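PDB 5LHA: omega transaminase from Pseudomonas sp., which probably transfers amino groups between amines and carbonyl compounds through its pyridoxal phosphate cofactor, held here in the aminated pyridoxamine form. Local coordinates for residues A[53-58]-A[415-420]; A[223-228]-A[257-262]; A[286-291]-A[305-310]; A[389-394]-A[426-431]. All coordinates share one frame; numbering follows the deposited sequence.

Contact 1: residues A[53-58]-A[415-420]; sequences QRMLDG and EARRAG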
loop_
_atom_site.group_PDB
_atom_site.type_symbol
_atom_site.label_atom_id
_atom_site.label_comp_id
_atom_site.label_asym_id
_atom_site.label_seq_id
_atom_site.Cartn_x
_atom_site.Cartn_y
_atom_site.Cartn_z
ATOM N N GLN A 53 -10.475 11.704 -48.364
ATOM C CA GLN A 53 -11.754 12.201 -47.869
ATOM C C GLN A 53 -11.516 13.235 -46.774
ATOM O O GLN A 53 -10.683 13.031 -45.887
ATOM C CB GLN A 53 -12.613 11.050 -47.349
ATOM C CG GLN A 53 -12.871 9.951 -48.365
ATOM C CD GLN A 53 -13.871 10.367 -49.431
ATOM O OE1 GLN A 53 -14.952 10.863 -49.111
ATOM N NE2 GLN A 53 -13.515 10.172 -50.703
ATOM N N ARG A 54 -12.243 14.346 -46.850
ATOM C CA ARG A 54 -12.051 15.501 -45.982
ATOM C C ARG A 54 -13.172 15.582 -44.957
ATOM O O ARG A 54 -14.345 15.383 -45.289
ATOM C CB ARG A 54 -12.007 16.785 -46.814
ATOM C CG ARG A 54 -12.133 18.087 -46.031
ATOM C CD ARG A 54 -12.082 19.286 -46.982
ATOM N NE ARG A 54 -13.385 19.579 -47.577
ATOM C CZ ARG A 54 -14.004 20.754 -47.487
ATOM N NH1 ARG A 54 -13.435 21.761 -46.834
ATOM N NH2 ARG A 54 -15.192 20.924 -48.054
ATOM N N MET A 55 -12.812 15.866 -43.703
ATOM C CA MET A 55 -13.800 15.931 -42.637
ATOM C C MET A 55 -13.451 17.045 -41.660
ATOM O O MET A 55 -12.275 17.294 -41.375
ATOM C CB MET A 55 -13.896 14.573 -41.910
ATOM C CG MET A 55 -12.633 14.168 -41.156
ATOM S SD MET A 55 -12.218 12.406 -41.292
ATOM C CE MET A 55 -11.139 12.413 -42.727
ATOM N N LEU A 56 -14.482 17.711 -41.146
ATOM C CA LEU A 56 -14.267 18.682 -40.088
ATOM C C LEU A 56 -13.758 17.959 -38.853
ATOM O O LEU A 56 -14.289 16.917 -38.462
ATOM C CB LEU A 56 -15.561 19.435 -39.775
ATOM C CG LEU A 56 -15.452 20.661 -38.862
ATOM C CD1 LEU A 56 -14.549 21.720 -39.466
ATOM C CD2 LEU A 56 -16.822 21.250 -38.562
ATOM N N ASP A 57 -12.738 18.532 -38.222
ATOM C CA ASP A 57 -12.093 17.892 -37.077
ATOM C C ASP A 57 -12.874 18.245 -35.816
ATOM O O ASP A 57 -12.466 19.065 -34.991
ATOM C CB ASP A 57 -10.638 18.321 -36.965
ATOM C CG ASP A 57 -9.884 17.519 -35.930
ATOM O OD1 ASP A 57 -10.448 16.535 -35.427
ATOM O OD2 ASP A 57 -8.745 17.883 -35.600
ATOM N N GLY A 58 -14.028 17.599 -35.670
ATOM C CA GLY A 58 -14.893 17.831 -34.523
ATOM C C GLY A 58 -14.318 17.397 -33.191
ATOM O O GLY A 58 -14.916 17.708 -32.156
ATOM N N GLU A 415 -21.050 7.139 -39.230
ATOM C CA GLU A 415 -21.952 7.775 -40.182
ATOM C C GLU A 415 -21.789 9.289 -40.155
ATOM O O GLU A 415 -21.908 9.951 -41.194
ATOM C CB GLU A 415 -23.400 7.376 -39.897
ATOM C CG GLU A 415 -24.347 7.824 -40.990
ATOM C CD GLU A 415 -24.148 7.059 -42.294
ATOM O OE1 GLU A 415 -23.462 6.011 -42.286
ATOM O OE2 GLU A 415 -24.632 7.539 -43.342
ATOM N N ALA A 416 -21.540 9.853 -38.971
ATOM C CA ALA A 416 -21.164 11.259 -38.871
ATOM C C ALA A 416 -19.922 11.567 -39.700
ATOM O O ALA A 416 -19.853 12.607 -40.362
ATOM C CB ALA A 416 -20.935 11.635 -37.407
ATOM N N ARG A 417 -18.910 10.697 -39.633
ATOM C CA ARG A 417 -17.695 10.894 -40.420
ATOM C C ARG A 417 -17.994 10.849 -41.913
ATOM O O ARG A 417 -17.551 11.717 -42.674
ATOM C CB ARG A 417 -16.656 9.833 -40.050
ATOM C CG ARG A 417 -15.450 9.762 -40.971
ATOM C CD ARG A 417 -14.506 8.657 -40.521
ATOM N NE ARG A 417 -15.122 7.339 -40.639
ATOM C CZ ARG A 417 -15.187 6.645 -41.771
ATOM N NH1 ARG A 417 -14.665 7.135 -42.882
ATOM N NH2 ARG A 417 -15.770 5.452 -41.798
ATOM N N ARG A 418 -18.751 9.838 -42.349
ATOM C CA ARG A 418 -19.130 9.754 -43.753
ATOM C C ARG A 418 -19.841 11.020 -44.205
ATOM O O ARG A 418 -19.730 11.413 -45.372
ATOM C CB ARG A 418 -20.004 8.522 -43.990
ATOM C CG ARG A 418 -19.238 7.212 -43.871
ATOM C CD ARG A 418 -20.079 6.001 -44.262
ATOM N NE ARG A 418 -19.495 4.785 -43.703
ATOM C CZ ARG A 418 -19.884 4.229 -42.560
ATOM N NH1 ARG A 418 -20.879 4.761 -41.859
ATOM N NH2 ARG A 418 -19.282 3.133 -42.118
ATOM N N ALA A 419 -20.557 11.678 -43.293
ATOM C CA ALA A 419 -21.176 12.966 -43.572
ATOM C C ALA A 419 -20.205 14.131 -43.416
ATOM O O ALA A 419 -20.627 15.286 -43.545
ATOM C CB ALA A 419 -22.388 13.180 -42.661
ATOM N N GLY A 420 -18.928 13.860 -43.146
ATOM C CA GLY A 420 -17.896 14.874 -43.202
ATOM C C GLY A 420 -17.451 15.470 -41.884
ATOM O O GLY A 420 -16.803 16.521 -41.896
#

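Contact 2: residues A[223-228]-A[257-262]; sequences QTIAAL and HGILLI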
loop_
_atom_site.group_PDB
_atom_site.type_symbol
_atom_site.label_atom_id
_atom_site.label_comp_id
_atom_site.label_asym_id
_atom_site.label_seq_id
_atom_site.Cartn_x
_atom_site.Cartn_y
_atom_site.Cartn_z
ATOM N N GLN A 223 -5.951 15.919 8.878
ATOM C CA GLN A 223 -4.501 15.908 9.013
ATOM C C GLN A 223 -3.811 14.832 8.179
ATOM O O GLN A 223 -2.579 14.819 8.128
ATOM C CB GLN A 223 -4.114 15.759 10.486
ATOM C CG GLN A 223 -4.484 14.426 11.129
ATOM C CD GLN A 223 -5.931 14.355 11.612
ATOM O OE1 GLN A 223 -6.739 15.241 11.335
ATOM N NE2 GLN A 223 -6.261 13.282 12.325
ATOM N N THR A 224 -4.547 13.930 7.536
ATOM C CA THR A 224 -3.933 12.926 6.670
ATOM C C THR A 224 -4.064 13.232 5.178
ATOM O O THR A 224 -3.540 12.473 4.358
ATOM C CB THR A 224 -4.529 11.541 6.958
ATOM O OG1 THR A 224 -5.923 11.528 6.610
ATOM C CG2 THR A 224 -4.363 11.187 8.417
ATOM N N ILE A 225 -4.710 14.329 4.803
ATOM C CA ILE A 225 -5.115 14.569 3.421
ATOM C C ILE A 225 -4.228 15.650 2.810
ATOM O O ILE A 225 -4.155 16.777 3.321
ATOM C CB ILE A 225 -6.602 14.943 3.342
ATOM C CG1 ILE A 225 -7.442 13.848 4.012
ATOM C CG2 ILE A 225 -7.026 15.116 1.893
ATOM C CD1 ILE A 225 -8.899 14.190 4.173
ATOM N N ALA A 226 -3.553 15.304 1.711
ATOM C CA ALA A 226 -2.633 16.233 1.055
ATOM C C ALA A 226 -3.356 17.160 0.083
ATOM O O ALA A 226 -3.149 18.379 0.114
ATOM C CB ALA A 226 -1.531 15.460 0.327
ATOM N N ALA A 227 -4.213 16.612 -0.780
ATOM C CA ALA A 227 -4.828 17.450 -1.797
ATOM C C ALA A 227 -6.107 16.812 -2.315
ATOM O O ALA A 227 -6.335 15.607 -2.168
ATOM C CB ALA A 227 -3.859 17.722 -2.947
ATOM N N LEU A 228 -6.955 17.664 -2.888
ATOM C CA LEU A 228 -8.115 17.268 -3.673
ATOM C C LEU A 228 -7.895 17.712 -5.113
ATOM O O LEU A 228 -7.554 18.873 -5.359
ATOM C CB LEU A 228 -9.394 17.899 -3.109
ATOM C CG LEU A 228 -10.774 17.592 -3.704
ATOM C CD1 LEU A 228 -11.833 17.766 -2.626
ATOM C CD2 LEU A 228 -11.107 18.479 -4.885
ATOM N N HIS A 257 -9.805 23.060 6.068
ATOM C CA HIS A 257 -8.886 22.015 6.499
ATOM C C HIS A 257 -7.485 22.184 5.924
ATOM O O HIS A 257 -6.657 21.275 6.057
ATOM C CB HIS A 257 -9.475 20.652 6.136
ATOM C CG HIS A 257 -10.860 20.461 6.667
ATOM N ND1 HIS A 257 -11.984 20.736 5.918
ATOM C CD2 HIS A 257 -11.305 20.082 7.889
ATOM C CE1 HIS A 257 -13.062 20.505 6.645
ATOM N NE2 HIS A 257 -12.679 20.109 7.845
ATOM N N GLY A 258 -7.211 23.306 5.265
ATOM C CA GLY A 258 -5.924 23.557 4.652
ATOM C C GLY A 258 -5.573 22.649 3.500
ATOM O O GLY A 258 -4.423 22.664 3.050
ATOM N N ILE A 259 -6.540 21.881 2.990
ATOM C CA ILE A 259 -6.278 20.919 1.928
ATOM C C ILE A 259 -6.009 21.658 0.630
ATOM O O ILE A 259 -6.694 22.633 0.296
ATOM C CB ILE A 259 -7.476 19.966 1.793
ATOM C CG1 ILE A 259 -7.603 19.122 3.068
ATOM C CG2 ILE A 259 -7.379 19.118 0.509
ATOM C CD1 ILE A 259 -8.930 18.425 3.218
ATOM N N LEU A 260 -4.991 21.213 -0.101
ATOM C CA LEU A 260 -4.648 21.845 -1.365
ATOM C C LEU A 260 -5.663 21.464 -2.433
ATOM O O LEU A 260 -6.027 20.290 -2.576
ATOM C CB LEU A 260 -3.251 21.425 -1.816
ATOM C CG LEU A 260 -2.092 21.682 -0.861
ATOM C CD1 LEU A 260 -0.843 21.022 -1.416
ATOM C CD2 LEU A 260 -1.875 23.176 -0.665
ATOM N N LEU A 261 -6.089 22.454 -3.212
ATOM C CA LEU A 261 -7.049 22.235 -4.288
ATOM C C LEU A 261 -6.296 22.282 -5.609
ATOM O O LEU A 261 -5.752 23.326 -5.984
ATOM C CB LEU A 261 -8.176 23.263 -4.231
ATOM C CG LEU A 261 -9.233 23.140 -5.330
ATOM C CD1 LEU A 261 -9.858 21.750 -5.345
ATOM C CD2 LEU A 261 -10.302 24.203 -5.138
ATOM N N ILE A 262 -6.251 21.140 -6.292
ATOM C CA ILE A 262 -5.604 20.997 -7.591
ATOM C C ILE A 262 -6.663 21.059 -8.674
ATOM O O ILE A 262 -7.546 20.199 -8.737
ATOM C CB ILE A 262 -4.814 19.683 -7.697
ATOM C CG1 ILE A 262 -3.754 19.590 -6.601
ATOM C CG2 ILE A 262 -4.194 19.559 -9.068
ATOM C CD1 ILE A 262 -3.177 18.221 -6.466
#

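Contact 3: residues A[286-291]-A[305-310]; sequences PDILCL and TLFNQR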
loop_
_atom_site.group_PDB
_atom_site.type_symbol
_atom_site.label_atom_id
_atom_site.label_comp_id
_atom_site.label_asym_id
_atom_site.label_seq_id
_atom_site.Cartn_x
_atom_site.Cartn_y
_atom_site.Cartn_z
ATOM N N PRO A 286 -7.574 27.912 -7.411
ATOM C CA PRO A 286 -7.028 26.697 -6.802
ATOM C C PRO A 286 -5.589 26.920 -6.350
ATOM O O PRO A 286 -4.982 27.953 -6.605
ATOM C CB PRO A 286 -7.109 25.671 -7.934
ATOM C CG PRO A 286 -7.002 26.496 -9.173
ATOM C CD PRO A 286 -7.673 27.810 -8.875
ATOM N N ASP A 287 -5.054 25.927 -5.641
ATOM C CA ASP A 287 -3.672 26.014 -5.188
ATOM C C ASP A 287 -2.687 25.606 -6.278
ATOM O O ASP A 287 -1.573 26.141 -6.324
ATOM C CB ASP A 287 -3.460 25.141 -3.939
ATOM C CG ASP A 287 -4.260 25.624 -2.734
ATOM O OD1 ASP A 287 -3.832 26.604 -2.090
ATOM O OD2 ASP A 287 -5.307 25.025 -2.424
ATOM N N ILE A 288 -3.067 24.666 -7.150
ATOM C CA ILE A 288 -2.202 24.119 -8.194
ATOM C C ILE A 288 -2.982 24.036 -9.503
ATOM O O ILE A 288 -4.174 23.710 -9.502
ATOM C CB ILE A 288 -1.661 22.723 -7.805
ATOM C CG1 ILE A 288 -0.850 22.801 -6.510
ATOM C CG2 ILE A 288 -0.816 22.134 -8.939
ATOM C CD1 ILE A 288 -0.445 21.457 -5.971
ATOM N N LEU A 289 -2.312 24.351 -10.618
ATOM C CA LEU A 289 -2.852 24.181 -11.967
ATOM C C LEU A 289 -2.063 23.117 -12.712
ATOM O O LEU A 289 -0.828 23.129 -12.676
ATOM C CB LEU A 289 -2.792 25.478 -12.772
ATOM C CG LEU A 289 -3.579 26.660 -12.230
ATOM C CD1 LEU A 289 -3.345 27.875 -13.126
ATOM C CD2 LEU A 289 -5.058 26.300 -12.143
ATOM N N CYS A 290 -2.778 22.206 -13.380
ATOM C CA CYS A 290 -2.205 21.224 -14.302
ATOM C C CYS A 290 -2.613 21.555 -15.738
ATOM O O CYS A 290 -3.809 21.610 -16.048
ATOM C CB CYS A 290 -2.652 19.807 -13.932
ATOM S SG CYS A 290 -2.211 19.239 -12.266
ATOM N N LEU A 291 -1.622 21.749 -16.618
ATOM C CA LEU A 291 -1.866 22.161 -18.000
ATOM C C LEU A 291 -1.113 21.305 -19.013
ATOM O O LEU A 291 0.010 20.852 -18.771
ATOM C CB LEU A 291 -1.472 23.623 -18.233
ATOM C CG LEU A 291 -2.159 24.678 -17.380
ATOM C CD1 LEU A 291 -1.300 25.926 -17.350
ATOM C CD2 LEU A 291 -3.537 24.969 -17.947
ATOM N N THR A 305 2.929 22.306 -14.617
ATOM C CA THR A 305 2.273 22.381 -13.320
ATOM C C THR A 305 2.685 23.687 -12.656
ATOM O O THR A 305 3.880 23.928 -12.456
ATOM C CB THR A 305 2.667 21.192 -12.455
ATOM O OG1 THR A 305 2.537 19.999 -13.233
ATOM C CG2 THR A 305 1.741 21.089 -11.229
ATOM N N LEU A 306 1.709 24.527 -12.329
ATOM C CA LEU A 306 1.968 25.802 -11.663
ATOM C C LEU A 306 1.592 25.696 -10.197
ATOM O O LEU A 306 0.608 25.047 -9.848
ATOM C CB LEU A 306 1.185 26.951 -12.300
ATOM C CG LEU A 306 1.704 27.542 -13.619
ATOM C CD1 LEU A 306 1.489 26.574 -14.772
ATOM C CD2 LEU A 306 1.040 28.879 -13.908
ATOM N N PHE A 307 2.372 26.361 -9.348
ATOM C CA PHE A 307 2.188 26.346 -7.904
ATOM C C PHE A 307 2.070 27.775 -7.408
ATOM O O PHE A 307 2.783 28.665 -7.878
ATOM C CB PHE A 307 3.349 25.628 -7.210
ATOM C CG PHE A 307 3.587 24.234 -7.737
ATOM C CD1 PHE A 307 4.321 24.025 -8.892
ATOM C CD2 PHE A 307 3.058 23.136 -7.075
ATOM C CE1 PHE A 307 4.523 22.743 -9.388
ATOM C CE2 PHE A 307 3.259 21.846 -7.564
ATOM C CZ PHE A 307 3.993 21.652 -8.715
ATOM N N ASN A 308 1.161 27.995 -6.466
ATOM C CA ASN A 308 0.946 29.346 -5.983
ATOM C C ASN A 308 2.028 29.729 -4.972
ATOM O O ASN A 308 2.875 28.917 -4.590
ATOM C CB ASN A 308 -0.472 29.482 -5.416
ATOM C CG ASN A 308 -0.739 28.563 -4.228
ATOM O OD1 ASN A 308 0.152 27.884 -3.737
ATOM N ND2 ASN A 308 -1.985 28.531 -3.781
ATOM N N GLN A 309 1.996 31.004 -4.561
ATOM C CA GLN A 309 3.002 31.541 -3.649
ATOM C C GLN A 309 3.017 30.784 -2.329
ATOM O O GLN A 309 4.088 30.527 -1.770
ATOM C CB GLN A 309 2.742 33.028 -3.403
ATOM C CG GLN A 309 3.922 33.807 -2.825
ATOM C CD GLN A 309 4.986 34.154 -3.854
ATOM O OE1 GLN A 309 4.700 34.805 -4.861
ATOM N NE2 GLN A 309 6.222 33.735 -3.599
ATOM N N ARG A 310 1.838 30.448 -1.801
ATOM C CA ARG A 310 1.744 29.640 -0.588
ATOM C C ARG A 310 2.645 28.410 -0.659
ATOM O O ARG A 310 3.545 28.228 0.170
ATOM C CB ARG A 310 0.288 29.227 -0.362
ATOM C CG ARG A 310 0.088 28.209 0.744
ATOM C CD ARG A 310 -1.289 27.571 0.661
ATOM N NE ARG A 310 -1.438 26.453 1.595
ATOM C CZ ARG A 310 -2.588 25.839 1.873
ATOM N NH1 ARG A 310 -3.719 26.228 1.300
ATOM N NH2 ARG A 310 -2.608 24.830 2.733
#

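Contact 4: residues A[389-394]-A[426-431]; sequences ALDLVS and IGNKII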
loop_
_atom_site.group_PDB
_atom_site.type_symbol
_atom_site.label_atom_id
_atom_site.label_comp_id
_atom_site.label_asym_id
_atom_site.label_seq_id
_atom_site.Cartn_x
_atom_site.Cartn_y
_atom_site.Cartn_z
ATOM N N ALA A 389 -21.112 16.715 -24.773
ATOM C CA ALA A 389 -21.320 15.276 -24.847
ATOM C C ALA A 389 -22.786 14.973 -25.106
ATOM O O ALA A 389 -23.679 15.590 -24.515
ATOM C CB ALA A 389 -20.877 14.568 -23.567
ATOM N N LEU A 390 -23.022 14.014 -25.993
ATOM C CA LEU A 390 -24.348 13.465 -26.230
ATOM C C LEU A 390 -24.424 12.138 -25.490
ATOM O O LEU A 390 -23.625 11.235 -25.749
ATOM C CB LEU A 390 -24.604 13.288 -27.728
ATOM C CG LEU A 390 -24.474 14.533 -28.620
ATOM C CD1 LEU A 390 -23.065 14.634 -29.187
ATOM C CD2 LEU A 390 -25.498 14.523 -29.755
ATOM N N ASP A 391 -25.337 12.033 -24.541
ATOM C CA ASP A 391 -25.417 10.852 -23.688
ATOM C C ASP A 391 -26.474 9.887 -24.233
ATOM O O ASP A 391 -27.679 10.149 -24.147
ATOM C CB ASP A 391 -25.703 11.260 -22.246
ATOM C CG ASP A 391 -25.304 10.188 -21.265
ATOM O OD1 ASP A 391 -25.543 8.993 -21.562
ATOM O OD2 ASP A 391 -24.708 10.543 -20.221
ATOM N N LEU A 392 -26.023 8.751 -24.760
ATOM C CA LEU A 392 -26.916 7.783 -25.373
ATOM C C LEU A 392 -27.323 6.752 -24.327
ATOM O O LEU A 392 -26.475 6.208 -23.611
ATOM C CB LEU A 392 -26.254 7.098 -26.573
ATOM C CG LEU A 392 -25.620 7.945 -27.688
ATOM C CD1 LEU A 392 -25.008 7.042 -28.748
ATOM C CD2 LEU A 392 -26.607 8.929 -28.332
ATOM N N VAL A 393 -28.628 6.512 -24.224
ATOM C CA VAL A 393 -29.199 5.612 -23.238
ATOM C C VAL A 393 -30.069 4.591 -23.951
ATOM O O VAL A 393 -30.531 4.802 -25.076
ATOM C CB VAL A 393 -30.025 6.366 -22.179
ATOM C CG1 VAL A 393 -29.181 7.431 -21.528
ATOM C CG2 VAL A 393 -31.266 6.977 -22.821
ATOM N N SER A 394 -30.284 3.462 -23.278
ATOM C CA SER A 394 -31.246 2.475 -23.750
ATOM C C SER A 394 -32.658 2.765 -23.265
ATOM O O SER A 394 -33.623 2.300 -23.889
ATOM C CB SER A 394 -30.820 1.069 -23.309
ATOM O OG SER A 394 -30.359 1.069 -21.968
ATOM N N ILE A 426 -16.862 7.732 -26.675
ATOM C CA ILE A 426 -16.276 7.200 -25.450
ATOM C C ILE A 426 -17.405 6.541 -24.674
ATOM O O ILE A 426 -18.287 7.235 -24.149
ATOM C CB ILE A 426 -15.604 8.282 -24.596
ATOM C CG1 ILE A 426 -14.598 9.079 -25.411
ATOM C CG2 ILE A 426 -14.919 7.655 -23.405
ATOM C CD1 ILE A 426 -14.033 10.233 -24.650
ATOM N N GLY A 427 -17.372 5.218 -24.576
ATOM C CA GLY A 427 -18.464 4.508 -23.927
ATOM C C GLY A 427 -19.777 4.746 -24.656
ATOM O O GLY A 427 -19.902 4.499 -25.863
ATOM N N ASN A 428 -20.766 5.283 -23.941
ATOM C CA ASN A 428 -22.089 5.510 -24.506
ATOM C C ASN A 428 -22.302 6.962 -24.908
ATOM O O ASN A 428 -23.439 7.359 -25.185
ATOM C CB ASN A 428 -23.166 5.090 -23.508
ATOM C CG ASN A 428 -23.291 6.057 -22.352
ATOM O OD1 ASN A 428 -22.358 6.244 -21.576
ATOM N ND2 ASN A 428 -24.459 6.673 -22.226
ATOM N N LYS A 429 -21.231 7.750 -24.975
ATOM C CA LYS A 429 -21.321 9.189 -25.161
ATOM C C LYS A 429 -20.490 9.624 -26.361
ATOM O O LYS A 429 -19.350 9.176 -26.535
ATOM C CB LYS A 429 -20.828 9.919 -23.904
ATOM C CG LYS A 429 -21.368 9.338 -22.601
ATOM C CD LYS A 429 -20.817 10.059 -21.382
ATOM C CE LYS A 429 -21.328 9.425 -20.100
ATOM N NZ LYS A 429 -20.967 7.975 -20.032
ATOM N N ILE A 430 -21.059 10.508 -27.178
ATOM C CA ILE A 430 -20.341 11.124 -28.293
ATOM C C ILE A 430 -19.765 12.446 -27.806
ATOM O O ILE A 430 -20.503 13.316 -27.325
ATOM C CB ILE A 430 -21.254 11.350 -29.510
ATOM C CG1 ILE A 430 -22.049 10.098 -29.884
ATOM C CG2 ILE A 430 -20.426 11.807 -30.703
ATOM C CD1 ILE A 430 -21.245 9.053 -30.630
ATOM N N ILE A 431 -18.446 12.600 -27.921
ATOM C CA ILE A 431 -17.756 13.814 -27.501
ATOM C C ILE A 431 -17.539 14.712 -28.714
ATOM O O ILE A 431 -17.046 14.260 -29.756
ATOM C CB ILE A 431 -16.414 13.494 -26.814
ATOM C CG1 ILE A 431 -16.617 12.614 -25.576
ATOM C CG2 ILE A 431 -15.661 14.769 -26.481
ATOM C CD1 ILE A 431 -17.748 13.042 -24.678
#

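Contact 1: residues A[53-58]-A[415-420]
The carbonyl oxygen of Gly420 is the polar atom on which 53-58 and 415-420 converge. Leu56 N donates to Gly420 O over 2.7 Å, arriving tilted from the carbonyl plane by 29°, while the CA of Met55 approaches that oxygen, Gly420 O, to 3.1 Å in a CA-H...O contact. Met55 CB closes over it as well, 3.5 Å from Gly420 O. Gly420 ends the helix 408-418 in a Schellman motif, and its positive phi (100°) would jam a CB against the carbonyl oxygen of Ala419, which calls for glycine here. The chain then runs directly into strand 421-426, which pairs in parallel with strand 54-57 in the seven-stranded mixed sheet. Met55 has its CG wedged between the backbone N and the carbonyl carbon (chi1 65°), and bends again further out. Its sulphur thereby comes alongside the stem of Arg417, with Met55 SD 4.2 Å from Arg417 CG and the two side chains running the same way. Met55 also packs on Ile47 of the adjacent strand 46-49 and Ile39 of strand 37-43 beyond it. Leu56 instead reaches away from the helix end, CG anti to its backbone N, to meet Leu445 and Met446 of helix 440-457.

Contact 2: residues A[223-228]-A[257-262]
Ile259 lays its CG2 methyl against the backbone of the neighbouring strand, 3.7 Å from Leu228 N, as the two parallel strands of a beta-alpha-beta unit come together in the large sheet of this fold type I enzyme. With CG1 beside the backbone N (chi1 -66°), CG2 is left anti to it, and Ile259 CD1 meets Ile225 CG2 at 4.0 Å. An alanine in place of Ile259 would probably open a gap beside Ile225 and strip the apolar cover from the Ala227-Leu228 backbone. Two firm bonds join the strands: Leu228 N to Leu260 O, and Ile262 N to Leu228 O at 2.8 Å. A third, from Leu260 N to Ala226 O, is long and weak at 3.4 Å. On one face Ala227 CB touches the tip of Ile262, 3.6 Å from Ile262 CD1, and Ala131 and Ala135 of helix 124-141 cover this layer. Helix 202-220 lies over the other face, its Ile217 against Ile259 and Leu213 against Leu228. Trp139 NE1 also donates to Ala226 O, giving that acceptor a second partner. On the face of Leu228, its side chain and that of Leu261 run side by side, and Leu228 CD2 touches Leu261 CD1 at 3.5 Å.

Contact 3: residues A[286-291]-A[305-310]
Asp287 OD1 receives the amide of Asn308 and the guanidinium of Arg310, so one carboxylate oxygen serves two donors. Asn308 ND2 approaches it on the anti side at 3.2 Å, with the amide plane nearly perpendicular to the carboxylate. Arg310 NH1 makes a looser salt bridge to Asp287 OD1, at 3.4 Å. The second oxygen, Asp287 OD2, pairs with Arg251 and Leu261 N, while Arg310 is steadied by Gly258 O and the Tyr138 hydroxyl. Asn308 packs its CG between the backbone N and the carbonyl carbon (chi1 61°); this lets OD1 cap Ile311 N at the start of helix 309-316 while ND2 faces Asp287. A leucine in place of Asn308 would probably leave both Ile311 N and Asp287 OD1 without these partners and loosen the helix start.

Backbone bonds pair Leu289 with Leu306 in both directions, Leu306 N to Leu289 O being the shorter at 2.9 Å. A weak bond from Asn308 N to Asp287 O prolongs the pairing.

Among apolar contacts, Ile288 CG2 abuts Thr305 CG2 at 3.6 Å, and Ile288 CG1 lies 4.0 Å from Phe307 CD2. On the other face Leu291 CD1 meets Leu306 CD1.

Together these make an antiparallel beta hairpin, strands 288-291 and 303-308, in the large sheet of the PLP fold type I enzyme; its connection carries Lys293 of the cofactor pocket.

Contact 4: residues A[389-394]-A[426-431]
Strands 389-393 and 429-431 run antiparallel, 167° between their directions, with Leu390 and Ile430 as the hydrogen-bonded pair. Leu390 N meets Ile430 O at 2.9 Å and Ile430 N returns the bond to Leu390 O; Leu392 N adds a third, to Asn428 O. Asn428 belongs to the type II' turn from Ile426 to Lys429, with Gly427 at its positive-phi corner. Its CG lies between backbone N and carbonyl carbon (chi1 73°), which brings the amide to the backbone of Leu392. There Asn428 ND2 points at Leu392 O, although the modelled 2.5 Å is doubtfully short, and bonds weakly to Asp391 OD1. At the oxygen end of the same amide, Lys429 NZ bonds Asn428 OD1 at 2.7 Å. The lysine chain also runs beside the carboxylate, Lys429 CE 3.6 Å from Asp391 OD2, although its ammonium stops short of a salt bridge. Asp391 OD2 instead forms salt bridges with Arg194 and Arg382. On the opposite face Leu390 CD1 covers Ile430 CB at 3.8 Å. Ala389 CB and Ile431 CD1 touch on the face shared with Asp391. Within the seven-stranded mixed sheet, strand 387-393 lies between 429-432 and 378-384, Leu390 packing on Val381, while Ile430 leans on Val423 of strand 421-426.

Overall arrangement
Contacts 2 and 3 share the seven-stranded sheet of the large domain: strands 225-230, 260-264, 288-291 and 303-308 are consecutive in it, and the contacts touch through Leu261 O and Asp287 N, 2.7 Å apart. Their centres lie about 13 Å apart. Contacts 1 and 4, centres about 18 Å apart, both reach the other mixed sheet and alternate along the chain; contact 1 joins an early segment to a late one. Contacts 2 and 3 follow in series between the segments of contact 1, centres about 44 and 38 Å from its own. Side chains of contacts 2, 3 and 4 come within about 10 Å of a bound PMP; contacts 2 and 3 probably help place Asp264 and Lys293 of its pocket.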